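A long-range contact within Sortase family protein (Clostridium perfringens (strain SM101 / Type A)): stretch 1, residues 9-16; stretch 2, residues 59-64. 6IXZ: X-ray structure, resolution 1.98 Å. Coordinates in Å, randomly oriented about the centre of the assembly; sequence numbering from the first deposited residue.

Stretch 1 (9-16) STISDYTE
Stretch 2, residues 59-64: DVLGYI

Residues 9-16 form a stretch of helix that runs on at both ends, packed across a strand, residues 60-64. Their axes approach to 8.6 Å with N-to-C directions 118° apart, and the register is set by two CA pairs: Tyr14 to Gly62 at 6.6 Å and Ile11 to Tyr63 at 6.9 Å. Between the stretches 326 Å² is buried, and the clear contacts are apolar, aromatic and CH-pi.

Tyr14 is the centrepiece. Its CA-to-CB bond points toward the strand, and chi1 of 160° (t) with chi2 of 83° lays the ring over the backbone at Gly62. Gly62 CA sits 3.5 Å from the Tyr14 ring centroid, 16° off the normal, a CH-pi contact over one face. Glycine is called for by the backbone itself: at phi/psi of 151/-149 a CB would be jammed against the preceding carbonyl O. The Tyr14 hydroxyl, hydrogen-bonded elsewhere in the structure, places OH 3.3 Å from Leu61 O.

The CA-to-CB bond of Val60 points toward the helix, with an off-well chi1 of 1°. Its CG2 lies 3.6 Å from Tyr14 CD1 and its CG1 4.1 Å from Thr10 CG2, so Val60 packs against both Thr10 and Tyr14, one helical turn apart. The CA-to-CB bonds of Leu61 and Ile64 point away, leaving those of Val60 and Tyr63 to face the helix.

Tyr63 adopts chi1 58° (p) and chi2 101°. Ile11 CG2 lies over one face of its ring, and Tyr14 CD2 meets its edge, 4.4 Å from Tyr63 CD2. Ile11, m and t, starts sideways but extends CD1 to 4.0 Å from Tyr63 CB. Thr15, chi1 -58° (m), turns OG1 back to donate to Ile11 O at 3.1 Å, satisfying the hydroxyl within the helix. Ser9, Ser12 and Glu16 are exposed and out of reach.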

# COMPACT_ATOMS: atom_id res chain seq x y z
N SER A 9 2.90 15.68 8.65
CA SER A 9 1.73 16.31 9.25
C SER A 9 0.53 15.42 8.94
O SER A 9 -0.44 15.35 9.72
CB SER A 9 1.51 17.70 8.66
OG SER A 9 0.35 18.29 9.20
N THR A 10 0.62 14.76 7.79
CA THR A 10 -0.41 13.86 7.32
C THR A 10 -0.53 12.66 8.23
O THR A 10 -1.63 12.29 8.64
CB THR A 10 -0.13 13.43 5.88
OG1 THR A 10 -0.23 14.59 5.02
CG2 THR A 10 -1.17 12.40 5.43
N ILE A 11 0.59 12.09 8.63
CA ILE A 11 0.52 10.93 9.50
C ILE A 11 -0.11 11.29 10.84
O ILE A 11 -0.89 10.52 11.40
CB ILE A 11 1.89 10.29 9.73
CG1 ILE A 11 2.36 9.61 8.43
CG2 ILE A 11 1.81 9.30 10.88
CD1 ILE A 11 3.72 8.93 8.50
N SER A 12 0.26 12.45 11.37
CA SER A 12 -0.29 12.94 12.64
C SER A 12 -1.81 13.11 12.61
O SER A 12 -2.51 12.60 13.48
CB SER A 12 0.36 14.28 13.02
OG SER A 12 -0.12 14.73 14.27
N ASP A 13 -2.29 13.84 11.61
CA ASP A 13 -3.72 13.99 11.35
C ASP A 13 -4.44 12.66 11.34
O ASP A 13 -5.54 12.54 11.89
CB ASP A 13 -3.92 14.61 9.96
CG ASP A 13 -3.61 16.07 9.92
OD1 ASP A 13 -3.73 16.68 8.83
OD2 ASP A 13 -3.29 16.61 10.99
N TYR A 14 -3.90 11.71 10.57
CA TYR A 14 -4.54 10.42 10.39
C TYR A 14 -4.70 9.71 11.73
O TYR A 14 -5.75 9.16 12.03
CB TYR A 14 -3.73 9.52 9.46
CG TYR A 14 -4.08 8.06 9.63
CD1 TYR A 14 -5.18 7.52 8.98
CD2 TYR A 14 -3.37 7.24 10.51
CE1 TYR A 14 -5.57 6.21 9.19
CE2 TYR A 14 -3.75 5.93 10.73
CZ TYR A 14 -4.87 5.42 10.08
OH TYR A 14 -5.21 4.11 10.26
N THR A 15 -3.65 9.73 12.54
CA THR A 15 -3.68 9.05 13.83
C THR A 15 -4.72 9.70 14.76
O THR A 15 -5.65 9.04 15.24
CB THR A 15 -2.30 9.08 14.50
OG1 THR A 15 -1.34 8.45 13.64
CG2 THR A 15 -2.33 8.35 15.84
N GLU A 16 -4.65 11.00 14.95
CA GLU A 16 -5.66 11.65 15.77
C GLU A 16 -7.04 11.22 15.32
O GLU A 16 -7.90 10.94 16.15
CB GLU A 16 -5.56 13.18 15.71
CG GLU A 16 -6.32 13.86 16.84
CD GLU A 16 -6.96 15.17 16.43
OE1 GLU A 16 -8.08 15.47 16.92
OE2 GLU A 16 -6.35 15.92 15.63
N ASP A 59 -7.83 9.60 -0.15
CA ASP A 59 -7.98 9.38 1.28
C ASP A 59 -6.73 8.71 1.85
O ASP A 59 -6.07 7.96 1.16
CB ASP A 59 -9.22 8.53 1.56
CG ASP A 59 -10.54 9.29 1.32
OD1 ASP A 59 -11.61 8.67 1.46
OD2 ASP A 59 -10.49 10.48 0.93
N VAL A 60 -6.37 9.02 3.09
CA VAL A 60 -5.25 8.32 3.72
C VAL A 60 -5.77 7.21 4.63
O VAL A 60 -6.67 7.43 5.44
CB VAL A 60 -4.25 9.28 4.40
CG1 VAL A 60 -4.69 10.73 4.28
CG2 VAL A 60 -3.95 8.91 5.85
N LEU A 61 -5.19 6.03 4.46
CA LEU A 61 -5.64 4.79 5.09
C LEU A 61 -4.76 4.41 6.28
O LEU A 61 -5.06 3.47 7.02
CB LEU A 61 -5.55 3.66 4.07
CG LEU A 61 -6.20 3.90 2.71
CD1 LEU A 61 -5.94 2.72 1.80
CD2 LEU A 61 -7.68 4.15 2.90
N GLY A 62 -3.62 5.08 6.41
CA GLY A 62 -2.70 4.78 7.48
C GLY A 62 -1.29 5.10 7.03
O GLY A 62 -1.10 5.97 6.15
N TYR A 63 -0.32 4.35 7.54
CA TYR A 63 1.06 4.48 7.09
C TYR A 63 1.90 3.18 7.10
O TYR A 63 1.53 2.15 7.68
CB TYR A 63 1.77 5.54 7.93
CG TYR A 63 1.78 5.25 9.41
CD1 TYR A 63 2.90 4.72 10.03
CD2 TYR A 63 0.63 5.45 10.17
CE1 TYR A 63 2.89 4.41 11.39
CE2 TYR A 63 0.60 5.15 11.52
CZ TYR A 63 1.74 4.67 12.13
OH TYR A 63 1.70 4.40 13.48
N ILE A 64 3.05 3.26 6.46
CA ILE A 64 3.98 2.16 6.39
C ILE A 64 5.28 2.54 7.10
O ILE A 64 5.74 3.68 7.00
CB ILE A 64 4.25 1.74 4.92
CG1 ILE A 64 5.23 0.57 4.85
CG2 ILE A 64 4.76 2.91 4.08
CD1 ILE A 64 5.24 -0.13 3.51